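Local coordinates for sensor protein (Haloarcula marismortui ATCC 43049, PDB 3BWL) that is the PAS domain of a probable sensor histidine kinase, which would transfer a phosphoryl group from ATP to a protein histidine, and holds an indole aldehyde in its pocket, at residues G59-I62 with W63-D66; F69-E72 with D73-Q77; Y93-R96 with D97-M101. All blocks are in the same frame, centred on the assembly; numbering follows the deposited sequence.

Contact 1 (G59-I62 with W63-D66); sequences GRSI and WEFD. With I3A (1H-indole-3-carbaldehyde), chain F.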
ATOM      1  N   GLY A  59     -14.139   3.166 -13.469  1.00 22.57           N
ATOM      2  CA  GLY A  59     -15.070   2.647 -14.463  1.00 22.90           C
ATOM      3  C   GLY A  59     -14.430   2.445 -15.796  1.00 22.20           C
ATOM      4  O   GLY A  59     -14.978   1.727 -16.631  1.00 23.19           O
ATOM      5  N   ARG A  60     -13.273   3.066 -16.021  1.00 22.16           N
ATOM      6  CA  ARG A  60     -12.504   2.829 -17.251  0.60 23.31           C
ATOM      7  C   ARG A  60     -11.749   1.498 -17.157  1.00 22.63           C
ATOM      8  O   ARG A  60     -11.644   0.901 -16.069  1.00 23.61           O
ATOM      9  CB  ARG A  60     -11.495   3.955 -17.488  0.60 23.42           C
ATOM     10  CG  ARG A  60     -12.088   5.322 -17.799  0.60 26.54           C
ATOM     11  CD  ARG A  60     -11.324   5.941 -18.945  0.60 30.93           C
ATOM     12  NE  ARG A  60     -11.031   7.357 -18.763  0.60 36.07           N
ATOM     13  CZ  ARG A  60     -10.200   8.058 -19.535  0.60 35.48           C
ATOM     14  NH1 ARG A  60      -9.585   7.483 -20.568  0.60 36.27           N
ATOM     15  NH2 ARG A  60      -9.991   9.337 -19.275  0.60 35.74           N
ATOM     16  N   SER A  61     -11.217   1.043 -18.296  1.00 21.71           N
ATOM     17  CA  SER A  61     -10.455  -0.199 -18.320  1.00 21.05           C
ATOM     18  C   SER A  61      -8.964   0.133 -18.232  1.00 19.44           C
ATOM     19  O   SER A  61      -8.479   1.151 -18.782  1.00 18.56           O
ATOM     20  CB  SER A  61     -10.774  -1.008 -19.575  1.00 21.78           C
ATOM     21  OG  SER A  61     -12.188  -1.236 -19.614  1.00 24.61           O
ATOM     22  N   ILE A  62      -8.224  -0.753 -17.593  1.00 19.50           N
ATOM     23  CA  ILE A  62      -6.796  -0.456 -17.374  1.00 18.61           C
ATOM     24  C   ILE A  62      -5.976  -0.324 -18.671  1.00 19.49           C
ATOM     25  O   ILE A  62      -4.967   0.440 -18.711  1.00 19.87           O
ATOM     26  CB  ILE A  62      -6.153  -1.453 -16.375  1.00 19.84           C
ATOM     27  CG1 ILE A  62      -4.791  -0.949 -15.852  1.00 19.51           C
ATOM     28  CG2 ILE A  62      -6.062  -2.866 -17.018  1.00 17.57           C
ATOM     29  CD1 ILE A  62      -4.846   0.314 -14.968  1.00 19.55           C
ATOM     30  N   TRP A  63      -6.381  -1.024 -19.735  1.00 18.13           N
ATOM     31  CA  TRP A  63      -5.627  -0.910 -21.000  1.00 18.22           C
ATOM     32  C   TRP A  63      -5.759   0.490 -21.604  1.00 18.32           C
ATOM     33  O   TRP A  63      -5.011   0.813 -22.523  1.00 18.81           O
ATOM     34  CB  TRP A  63      -6.092  -1.946 -22.021  1.00 19.82           C
ATOM     35  CG  TRP A  63      -7.562  -1.928 -22.285  1.00 19.93           C
ATOM     36  CD1 TRP A  63      -8.217  -1.119 -23.163  1.00 22.76           C
ATOM     37  CD2 TRP A  63      -8.555  -2.809 -21.728  1.00 20.97           C
ATOM     38  NE1 TRP A  63      -9.558  -1.403 -23.158  1.00 23.44           N
ATOM     39  CE2 TRP A  63      -9.790  -2.456 -22.306  1.00 22.73           C
ATOM     40  CE3 TRP A  63      -8.513  -3.856 -20.803  1.00 22.29           C
ATOM     41  CZ2 TRP A  63     -10.984  -3.124 -21.998  1.00 21.22           C
ATOM     42  CZ3 TRP A  63      -9.726  -4.517 -20.465  1.00 23.53           C
ATOM     43  CH2 TRP A  63     -10.934  -4.148 -21.070  1.00 22.95           C
ATOM     44  N   GLU A  64      -6.700   1.305 -21.099  1.00 17.19           N
ATOM     45  CA  GLU A  64      -6.827   2.680 -21.615  1.00 18.56           C
ATOM     46  C   GLU A  64      -5.673   3.556 -21.134  1.00 17.80           C
ATOM     47  O   GLU A  64      -5.392   4.613 -21.739  1.00 19.60           O
ATOM     48  CB  GLU A  64      -8.167   3.331 -21.219  1.00 17.95           C
ATOM     49  CG  GLU A  64      -9.374   2.573 -21.722  1.00 20.63           C
ATOM     50  CD  GLU A  64     -10.691   3.260 -21.367  1.00 22.49           C
ATOM     51  OE1 GLU A  64     -10.897   4.416 -21.805  1.00 28.37           O
ATOM     52  OE2 GLU A  64     -11.523   2.639 -20.669  1.00 24.78           O
ATOM     53  N   PHE A  65      -5.006   3.113 -20.057  1.00 16.50           N
ATOM     54  CA  PHE A  65      -3.939   3.874 -19.403  1.00 15.93           C
ATOM     55  C   PHE A  65      -2.540   3.279 -19.612  1.00 16.71           C
ATOM     56  O   PHE A  65      -1.594   3.984 -19.472  1.00 17.65           O
ATOM     57  CB  PHE A  65      -4.199   3.940 -17.881  1.00 16.38           C
ATOM     58  CG  PHE A  65      -5.446   4.677 -17.556  1.00 18.20           C
ATOM     59  CD1 PHE A  65      -5.454   6.065 -17.542  1.00 18.45           C
ATOM     60  CD2 PHE A  65      -6.639   3.978 -17.370  1.00 18.46           C
ATOM     61  CE1 PHE A  65      -6.608   6.764 -17.286  1.00 19.28           C
ATOM     62  CE2 PHE A  65      -7.809   4.658 -17.142  1.00 18.61           C
ATOM     63  CZ  PHE A  65      -7.799   6.056 -17.079  1.00 19.26           C
ATOM     64  N   ASP A  66      -2.447   1.961 -19.832  1.00 16.54           N
ATOM     65  CA  ASP A  66      -1.160   1.294 -20.005  1.00 16.91           C
ATOM     66  C   ASP A  66      -0.902   1.059 -21.483  1.00 16.88           C
ATOM     67  O   ASP A  66      -1.615   0.276 -22.131  1.00 17.97           O
ATOM     68  CB  ASP A  66      -1.161  -0.055 -19.276  1.00 16.89           C
ATOM     69  CG  ASP A  66       0.242  -0.611 -19.131  1.00 17.30           C
ATOM     70  OD1 ASP A  66       1.121  -0.283 -19.989  1.00 16.69           O
ATOM     71  OD2 ASP A  66       0.486  -1.367 -18.161  1.00 17.76           O
TER
HETATM   72  O   I3A F 601      -3.521  -2.794 -12.516  1.00 22.83           O
HETATM   73  C3' I3A F 601      -2.706  -2.103 -13.116  1.00 22.53           C
HETATM   74  C3  I3A F 601      -2.120  -2.587 -14.415  1.00 21.15           C
HETATM   75  C2  I3A F 601      -1.241  -1.752 -15.156  1.00 19.22           C
HETATM   76  N   I3A F 601      -0.960  -2.523 -16.259  1.00 20.34           N
HETATM   77  C8  I3A F 601      -1.616  -3.719 -16.237  1.00 20.60           C
HETATM   78  C9  I3A F 601      -2.394  -3.797 -15.085  1.00 21.46           C
HETATM   79  C4  I3A F 601      -3.159  -4.949 -14.809  1.00 20.37           C
HETATM   80  C5  I3A F 601      -3.167  -6.015 -15.747  1.00 21.08           C
HETATM   81  C6  I3A F 601      -2.412  -5.923 -16.928  1.00 20.68           C
HETATM   82  C7  I3A F 601      -1.629  -4.775 -17.163  1.00 21.71           C
HETATM   83  O   HOH W   1     -13.020   0.669 -21.959  1.00 53.71           O
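The carbonyl oxygen of Ile-62 receives two backbone N-H groups, at 3.0 Å from Phe-65 N and 3.1 Å from Asp-66 N, and this tight turn is the compact side of the contact. Phe-65 N comes from above the carbonyl plane, whereas Asp-66 N lies nearly in line with the C=O bond. The buried Phe-65 ring meets Arg-60 CB at its edge, CE2 3.8 Å away, and Tyr-52 meets that ring edge-to-face. The turn belongs to the connection between helices 44-50 and 71-79 of the PAS fold and contributes Ile-62 and Asp-66 to the ligand pocket. Ile-62, its CG1 anti to the backbone N (chi1 -165°), lays that atom 3.4 Å from C3 of 1H-indole-3-carbaldehyde, and Asp-66 OD2 takes the indole N-H at 2.7 Å. Toward solvent the arrangement is looser and polar. The Glu-64 side chain, extended beyond CG, puts OE2 where it accepts an almost straight bond from Ser-61 N (2.9 Å), on its anti side and tilted out of the carboxylate plane, while a water links OE2 to Ser-61 OG. The other oxygen, OE1, makes a long salt bridge of 3.6 Å to Arg-60 NH1; Arg-60 NE is bonded instead to the carbonyl of Glu-56.

Contact 2 (F69-E72 with D73-Q77); sequences FDAE and DVQTQ. With MG (magnesium ion), chain E; I3A (1H-indole-3-carbaldehyde), chain F.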
ATOM      1  N   PHE A  69      -0.184  -2.601 -23.010  1.00 18.53           N
ATOM      2  CA  PHE A  69      -1.202  -3.687 -22.983  1.00 19.11           C
ATOM      3  C   PHE A  69      -2.462  -3.242 -23.692  1.00 17.54           C
ATOM      4  O   PHE A  69      -3.075  -2.219 -23.294  1.00 19.19           O
ATOM      5  CB  PHE A  69      -1.600  -4.067 -21.537  1.00 18.79           C
ATOM      6  CG  PHE A  69      -0.526  -4.768 -20.768  1.00 17.56           C
ATOM      7  CD1 PHE A  69      -0.628  -6.133 -20.529  1.00 18.91           C
ATOM      8  CD2 PHE A  69       0.573  -4.058 -20.257  1.00 17.25           C
ATOM      9  CE1 PHE A  69       0.320  -6.798 -19.802  1.00 19.62           C
ATOM     10  CE2 PHE A  69       1.579  -4.714 -19.529  1.00 19.43           C
ATOM     11  CZ  PHE A  69       1.459  -6.113 -19.317  1.00 19.39           C
ATOM     12  N   ASP A  70      -2.909  -4.011 -24.692  1.00 17.77           N
ATOM     13  CA  ASP A  70      -4.256  -3.750 -25.223  1.00 17.67           C
ATOM     14  C   ASP A  70      -5.289  -4.585 -24.458  1.00 18.20           C
ATOM     15  O   ASP A  70      -4.926  -5.293 -23.527  1.00 17.13           O
ATOM     16  CB  ASP A  70      -4.357  -3.902 -26.757  1.00 17.60           C
ATOM     17  CG  ASP A  70      -4.143  -5.333 -27.276  1.00 18.37           C
ATOM     18  OD1 ASP A  70      -4.110  -6.323 -26.508  1.00 17.05           O
ATOM     19  OD2 ASP A  70      -4.004  -5.485 -28.521  1.00 17.81           O
ATOM     20  N   ALA A  71      -6.543  -4.519 -24.863  1.00 18.13           N
ATOM     21  CA  ALA A  71      -7.587  -5.191 -24.077  1.00 18.92           C
ATOM     22  C   ALA A  71      -7.314  -6.698 -23.998  1.00 19.23           C
ATOM     23  O   ALA A  71      -7.448  -7.308 -22.932  1.00 20.24           O
ATOM     24  CB  ALA A  71      -8.973  -4.915 -24.671  1.00 18.51           C
ATOM     25  N   GLU A  72      -6.927  -7.286 -25.136  1.00 18.88           N
ATOM     26  CA  GLU A  72      -6.592  -8.695 -25.169  1.00 20.61           C
ATOM     27  C   GLU A  72      -5.392  -9.035 -24.262  1.00 19.86           C
ATOM     28  O   GLU A  72      -5.378 -10.073 -23.595  1.00 19.99           O
ATOM     29  CB  GLU A  72      -6.302  -9.120 -26.609  1.00 20.69           C
ATOM     30  CG  GLU A  72      -5.911 -10.560 -26.738  1.00 24.73           C
ATOM     31  CD  GLU A  72      -5.604 -10.949 -28.172  1.00 29.79           C
ATOM     32  OE1 GLU A  72      -5.002 -10.149 -28.962  1.00 31.08           O
ATOM     33  OE2 GLU A  72      -5.967 -12.089 -28.514  1.00 30.88           O
ATOM     34  N   ASP A  73      -4.384  -8.173 -24.232  1.00 18.75           N
ATOM     35  CA  ASP A  73      -3.234  -8.409 -23.349  1.00 17.91           C
ATOM     36  C   ASP A  73      -3.639  -8.426 -21.895  1.00 18.49           C
ATOM     37  O   ASP A  73      -3.195  -9.274 -21.138  1.00 17.17           O
ATOM     38  CB  ASP A  73      -2.179  -7.315 -23.537  1.00 16.97           C
ATOM     39  CG  ASP A  73      -1.530  -7.345 -24.927  1.00 18.82           C
ATOM     40  OD1 ASP A  73      -1.291  -8.458 -25.431  1.00 15.47           O
ATOM     41  OD2 ASP A  73      -1.213  -6.268 -25.453  1.00 19.21           O
ATOM     42  N   VAL A  74      -4.494  -7.476 -21.517  1.00 19.47           N
ATOM     43  CA  VAL A  74      -4.998  -7.410 -20.131  1.00 19.98           C
ATOM     44  C   VAL A  74      -5.828  -8.649 -19.782  1.00 22.09           C
ATOM     45  O   VAL A  74      -5.604  -9.291 -18.742  1.00 21.90           O
ATOM     46  CB  VAL A  74      -5.788  -6.111 -19.830  1.00 19.92           C
ATOM     47  CG1 VAL A  74      -6.431  -6.179 -18.353  1.00 17.19           C
ATOM     48  CG2 VAL A  74      -4.903  -4.864 -20.015  1.00 19.17           C
ATOM     49  N   GLN A  75      -6.760  -9.020 -20.653  1.00 22.70           N
ATOM     50  CA  GLN A  75      -7.627 -10.186 -20.431  0.60 24.36           C
ATOM     51  C   GLN A  75      -6.800 -11.442 -20.189  1.00 24.25           C
ATOM     52  O   GLN A  75      -7.031 -12.194 -19.248  1.00 24.42           O
ATOM     53  CB  GLN A  75      -8.573 -10.364 -21.623  0.60 24.52           C
ATOM     54  CG  GLN A  75      -9.685  -9.308 -21.655  0.60 28.76           C
ATOM     55  CD  GLN A  75     -10.269  -9.026 -23.038  0.60 30.46           C
ATOM     56  OE1 GLN A  75     -10.267  -9.881 -23.942  0.60 30.11           O
ATOM     57  NE2 GLN A  75     -10.787  -7.810 -23.204  0.60 31.64           N
ATOM     58  N   THR A  76      -5.817 -11.652 -21.055  1.00 24.73           N
ATOM     59  CA  THR A  76      -4.918 -12.812 -20.968  1.00 24.60           C
ATOM     60  C   THR A  76      -4.103 -12.766 -19.670  1.00 24.57           C
ATOM     61  O   THR A  76      -3.992 -13.777 -18.962  1.00 24.91           O
ATOM     62  CB  THR A  76      -3.947 -12.841 -22.166  1.00 25.32           C
ATOM     63  OG1 THR A  76      -4.708 -12.925 -23.387  1.00 25.20           O
ATOM     64  CG2 THR A  76      -3.021 -14.065 -22.064  1.00 26.89           C
ATOM     65  N   GLN A  77      -3.530 -11.602 -19.348  1.00 22.88           N
ATOM     66  CA  GLN A  77      -2.787 -11.465 -18.095  1.00 22.99           C
ATOM     67  C   GLN A  77      -3.632 -11.875 -16.876  1.00 23.75           C
ATOM     68  O   GLN A  77      -3.191 -12.698 -16.055  1.00 24.10           O
ATOM     69  CB  GLN A  77      -2.320 -10.011 -17.909  1.00 22.37           C
ATOM     70  CG  GLN A  77      -1.394  -9.772 -16.705  1.00 24.60           C
ATOM     71  CD  GLN A  77       0.022 -10.264 -16.933  1.00 29.19           C
ATOM     72  OE1 GLN A  77       0.234 -11.370 -17.429  1.00 33.29           O
ATOM     73  NE2 GLN A  77       1.004  -9.438 -16.588  1.00 32.07           N
TER
HETATM   74 MG    MG E 605      -1.049  -9.086 -27.395  1.00 22.23          MG
HETATM   75  O   I3A F 601      -3.521  -2.794 -12.516  1.00 22.83           O
HETATM   76  C3' I3A F 601      -2.706  -2.103 -13.116  1.00 22.53           C
HETATM   77  C3  I3A F 601      -2.120  -2.587 -14.415  1.00 21.15           C
HETATM   78  C2  I3A F 601      -1.241  -1.752 -15.156  1.00 19.22           C
HETATM   79  N   I3A F 601      -0.960  -2.523 -16.259  1.00 20.34           N
HETATM   80  C8  I3A F 601      -1.616  -3.719 -16.237  1.00 20.60           C
HETATM   81  C9  I3A F 601      -2.394  -3.797 -15.085  1.00 21.46           C
HETATM   82  C4  I3A F 601      -3.159  -4.949 -14.809  1.00 20.37           C
HETATM   83  C5  I3A F 601      -3.167  -6.015 -15.747  1.00 21.08           C
HETATM   84  C6  I3A F 601      -2.412  -5.923 -16.928  1.00 20.68           C
HETATM   85  C7  I3A F 601      -1.629  -4.775 -17.163  1.00 21.71           C
HETATM   86  O   HOH W   2      -3.041  -8.531 -27.735  1.00 20.50           O
HETATM   87  O   HOH W   3      -0.428  -7.091 -27.923  1.00 19.54           O
HETATM   88  O   HOH W   4       1.074  -9.604 -27.130  1.00 20.93           O
HETATM   89  O   HOH W   5      -1.232  -9.753 -29.440  1.00 19.10           O
HETATM   90  O   HOH W   6      -1.485 -11.096 -26.682  1.00 19.00           O
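The Phe-69 ring carries C7 of 1H-indole-3-carbaldehyde over the centre of one face, 3.6 Å above its plane, and has Val-74 N at its edge. Asp-73 CB approaches obliquely, 3.6 Å from Phe-69 CD1, and the Asp-73 carboxylate stands nearly perpendicular to the ring. Phe-69 CB packs against Val-74 CG2, 3.7 Å away. Asp-70 and Asp-73 form a capping box that opens helix 71-79 of the PAS domain. With CG set between the backbone N and the carbonyl carbon (chi1 66°), Asp-70 is the N-cap and OD1 accepts from Asp-73 N at 2.9 Å; in return, Asp-70 N donates to Asp-73 OD2 at 2.9 Å, nearly straight. The exchange brings Asp-70 OD1 and Asp-73 OD2 to 3.1 Å, a meeting of like charges probably eased by the neighbouring cation. Asp-73 OD1 binds that magnesium ion at 2.1 Å, and five waters fill the other positions; one of them also donates to Asp-73 OD2. Within the first turn of the helix, Glu-72 O accepts from both Thr-76 N and Thr-76 OG1, one turn on, which reach it from opposite faces of the carbonyl plane.

Contact 3 (Y93-R96 with D97-M101); sequences YERR and DGSTM. With I3A (1H-indole-3-carbaldehyde), chain F.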
ATOM      1  N   TYR A  93       2.504   3.723 -18.248  1.00 15.50           N
ATOM      2  CA  TYR A  93       1.324   4.566 -18.136  1.00 16.79           C
ATOM      3  C   TYR A  93       1.451   5.819 -18.995  1.00 17.15           C
ATOM      4  O   TYR A  93       2.532   6.365 -19.133  1.00 18.57           O
ATOM      5  CB  TYR A  93       1.092   4.998 -16.683  1.00 16.07           C
ATOM      6  CG  TYR A  93       0.625   3.871 -15.773  1.00 18.13           C
ATOM      7  CD1 TYR A  93      -0.457   3.059 -16.142  1.00 20.29           C
ATOM      8  CD2 TYR A  93       1.218   3.656 -14.531  1.00 16.31           C
ATOM      9  CE1 TYR A  93      -0.901   2.047 -15.301  1.00 20.89           C
ATOM     10  CE2 TYR A  93       0.785   2.636 -13.659  1.00 17.43           C
ATOM     11  CZ  TYR A  93      -0.263   1.825 -14.073  1.00 18.54           C
ATOM     12  OH  TYR A  93      -0.691   0.820 -13.252  1.00 19.63           O
ATOM     13  N   GLU A  94       0.327   6.222 -19.557  1.00 17.25           N
ATOM     14  CA  GLU A  94       0.210   7.485 -20.274  0.60 18.20           C
ATOM     15  C   GLU A  94      -0.513   8.467 -19.375  1.00 17.78           C
ATOM     16  O   GLU A  94      -1.674   8.229 -18.963  1.00 17.56           O
ATOM     17  CB  GLU A  94      -0.601   7.273 -21.537  0.60 19.34           C
ATOM     18  CG  GLU A  94      -0.596   8.472 -22.464  0.60 21.89           C
ATOM     19  CD  GLU A  94      -1.341   8.159 -23.755  0.60 27.74           C
ATOM     20  OE1 GLU A  94      -2.460   7.590 -23.688  0.60 32.10           O
ATOM     21  OE2 GLU A  94      -0.808   8.452 -24.841  0.60 30.48           O
ATOM     22  N   ARG A  95       0.176   9.554 -19.042  1.00 17.90           N
ATOM     23  CA  ARG A  95      -0.426  10.616 -18.268  1.00 17.96           C
ATOM     24  C   ARG A  95      -1.441  11.431 -19.098  1.00 18.77           C
ATOM     25  O   ARG A  95      -1.406  11.414 -20.361  1.00 18.21           O
ATOM     26  CB  ARG A  95       0.649  11.565 -17.726  1.00 18.16           C
ATOM     27  CG  ARG A  95       1.731  10.866 -16.853  1.00 17.74           C
ATOM     28  CD  ARG A  95       2.351  11.931 -15.962  1.00 19.19           C
ATOM     29  NE  ARG A  95       3.418  11.380 -15.134  1.00 21.87           N
ATOM     30  CZ  ARG A  95       4.660  11.118 -15.551  1.00 23.99           C
ATOM     31  NH1 ARG A  95       5.016  11.306 -16.825  1.00 23.62           N
ATOM     32  NH2 ARG A  95       5.559  10.605 -14.678  1.00 24.48           N
ATOM     33  N   ARG A  96      -2.279  12.199 -18.392  1.00 19.46           N
ATOM     34  CA  ARG A  96      -3.240  13.074 -19.090  1.00 19.94           C
ATOM     35  C   ARG A  96      -2.577  13.973 -20.129  1.00 20.98           C
ATOM     36  O   ARG A  96      -3.106  14.170 -21.237  1.00 21.40           O
ATOM     37  CB  ARG A  96      -4.008  13.930 -18.108  1.00 21.15           C
ATOM     38  CG  ARG A  96      -5.291  14.532 -18.711  1.00 24.58           C
ATOM     39  CD  ARG A  96      -6.090  15.187 -17.570  1.00 32.51           C
ATOM     40  NE  ARG A  96      -7.446  15.572 -17.955  1.00 38.93           N
ATOM     41  CZ  ARG A  96      -7.735  16.670 -18.654  1.00 42.76           C
ATOM     42  NH1 ARG A  96      -9.003  16.956 -18.955  1.00 44.77           N
ATOM     43  NH2 ARG A  96      -6.755  17.475 -19.072  1.00 43.70           N
ATOM     44  N   ASP A  97      -1.415  14.514 -19.771  1.00 20.23           N
ATOM     45  CA  ASP A  97      -0.672  15.409 -20.650  1.00 21.06           C
ATOM     46  C   ASP A  97       0.125  14.708 -21.767  1.00 20.88           C
ATOM     47  O   ASP A  97       0.820  15.384 -22.546  1.00 21.16           O
ATOM     48  CB  ASP A  97       0.227  16.333 -19.807  1.00 21.19           C
ATOM     49  CG  ASP A  97       1.404  15.607 -19.133  1.00 22.49           C
ATOM     50  OD1 ASP A  97       1.625  14.406 -19.416  1.00 21.77           O
ATOM     51  OD2 ASP A  97       2.124  16.241 -18.305  1.00 23.77           O
ATOM     52  N   GLY A  98       0.050  13.371 -21.834  1.00 19.41           N
ATOM     53  CA  GLY A  98       0.680  12.611 -22.899  1.00 20.24           C
ATOM     54  C   GLY A  98       2.085  12.140 -22.613  1.00 20.44           C
ATOM     55  O   GLY A  98       2.660  11.366 -23.394  1.00 21.29           O
ATOM     56  N   SER A  99       2.663  12.600 -21.516  1.00 19.77           N
ATOM     57  CA  SER A  99       3.963  12.056 -21.094  1.00 20.59           C
ATOM     58  C   SER A  99       3.769  10.600 -20.650  1.00 20.05           C
ATOM     59  O   SER A  99       2.623  10.141 -20.411  1.00 20.32           O
ATOM     60  CB  SER A  99       4.557  12.914 -19.970  1.00 20.00           C
ATOM     61  OG  SER A  99       3.751  12.858 -18.799  1.00 19.13           O
ATOM     62  N   THR A 100       4.872   9.862 -20.527  1.00 19.40           N
ATOM     63  CA  THR A 100       4.713   8.457 -20.135  1.00 20.17           C
ATOM     64  C   THR A 100       5.529   8.152 -18.894  1.00 20.39           C
ATOM     65  O   THR A 100       6.518   8.820 -18.604  1.00 20.00           O
ATOM     66  CB  THR A 100       5.073   7.489 -21.263  1.00 20.47           C
ATOM     67  OG1 THR A 100       6.456   7.654 -21.625  1.00 20.42           O
ATOM     68  CG2 THR A 100       4.160   7.766 -22.496  1.00 20.91           C
HETATM   69  N   MSE A 101       5.122   7.095 -18.211  1.00 20.62           N
HETATM   70  CA  MSE A 101       5.743   6.708 -16.971  1.00 20.76           C
HETATM   71  C   MSE A 101       5.998   5.201 -17.014  1.00 18.17           C
HETATM   72  O   MSE A 101       5.052   4.460 -17.003  1.00 18.50           O
HETATM   73  CB  MSE A 101       4.788   7.011 -15.814  1.00 20.99           C
HETATM   74  CG  MSE A 101       5.420   6.647 -14.487  1.00 22.73           C
HETATM   75 SE   MSE A 101       4.035   6.766 -13.092  0.60 31.69          SE
HETATM   76  CE  MSE A 101       3.374   8.350 -13.598  1.00 25.48           C
TER
HETATM   77  O   I3A F 601      -3.521  -2.794 -12.516  1.00 22.83           O
HETATM   78  C3' I3A F 601      -2.706  -2.103 -13.116  1.00 22.53           C
HETATM   79  C3  I3A F 601      -2.120  -2.587 -14.415  1.00 21.15           C
HETATM   80  C2  I3A F 601      -1.241  -1.752 -15.156  1.00 19.22           C
HETATM   81  N   I3A F 601      -0.960  -2.523 -16.259  1.00 20.34           N
HETATM   82  C8  I3A F 601      -1.616  -3.719 -16.237  1.00 20.60           C
HETATM   83  C9  I3A F 601      -2.394  -3.797 -15.085  1.00 21.46           C
HETATM   84  C4  I3A F 601      -3.159  -4.949 -14.809  1.00 20.37           C
HETATM   85  C5  I3A F 601      -3.167  -6.015 -15.747  1.00 21.08           C
HETATM   86  C6  I3A F 601      -2.412  -5.923 -16.928  1.00 20.68           C
HETATM   87  C7  I3A F 601      -1.629  -4.775 -17.163  1.00 21.71           C
HETATM   88  O   HOH W   7       8.013   9.832 -16.183  1.00 31.89           O
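Tyr-93 and Met-101 form an antiparallel hydrogen-bonded pair, Met-101 N to Tyr-93 O at 2.8 Å and Tyr-93 N to Met-101 O at 2.9 Å, followed by the non-hydrogen-bonded pair Glu-94 and Thr-100. This is the closed end of the beta hairpin joining strands 86-94 and 100-112 in the antiparallel sheet of the PAS domain. A type I turn from Arg-95 to Gly-98 reverses the chain, and Arg-95 N reaches across to Ser-99 O. Gly-98 has a positive phi of 92°, a conformation readily taken by glycine.

The side chain of Arg-95 reaches across the hairpin toward Ser-99, Thr-100 and Met-101. Extended from CG to NE, it brings NH1 to Ser-99 OG, a partner lying in the guanidinium plane at 2.8 Å, while NH2 donates to a water that in turn donates to Thr-100 O. Met-101, a selenomethionine, sets CB over one face of the guanidinium, off toward the rim, and brings CE to 3.3 Å from Arg-95 NH2; the two side chains cross at about a right angle. The arginine's NE also makes a weak bond to Glu-49 O, in helix 44-50.

On the same sheet face as Met-101, Tyr-93 presents the edge of its ring to the selenium and turns its hydroxyl to the ligand pocket. There Tyr-93 OH lies 3.2 Å from C2 of 1H-indole-3-carbaldehyde and is hydrogen-bonded to Ser-122 OG. Arg-96, at the exposed corner, swings away from the turn to a salt bridge with Glu-56.

Asp-97 makes an Asx turn: OD1 takes Ser-99 N at 3.0 Å, on its anti side but tilted well out of the carboxylate plane, and Ser-99 OG donates to the syn lone pair of that same oxygen at 2.7 Å.

In the fold
All three contacts border the 1H-indole-3-carbaldehyde pocket, contacts 1 and 2 giving two residues each and contact 3 Tyr-93. Contacts 1 and 2, with centres about 11 Å apart, pack directly: Trp-63 lies against the start of helix 71-79, with Trp-63 CD2 3.5 Å from Ala-71 CA, and Ile-62 CG2 is 3.6 Å from Val-74 CG1. Contact 1 also meets contact 3, where Phe-65 O is 3.0 Å from Glu-94 N in a probable hydrogen bond that ties the turn to the edge strand 86-94. Contacts 2 and 3 do not touch; their nearest atoms are about 8 Å apart. The magnesium ion at contact 2 lies about 10 Å from the side chain of Trp-63 in contact 1.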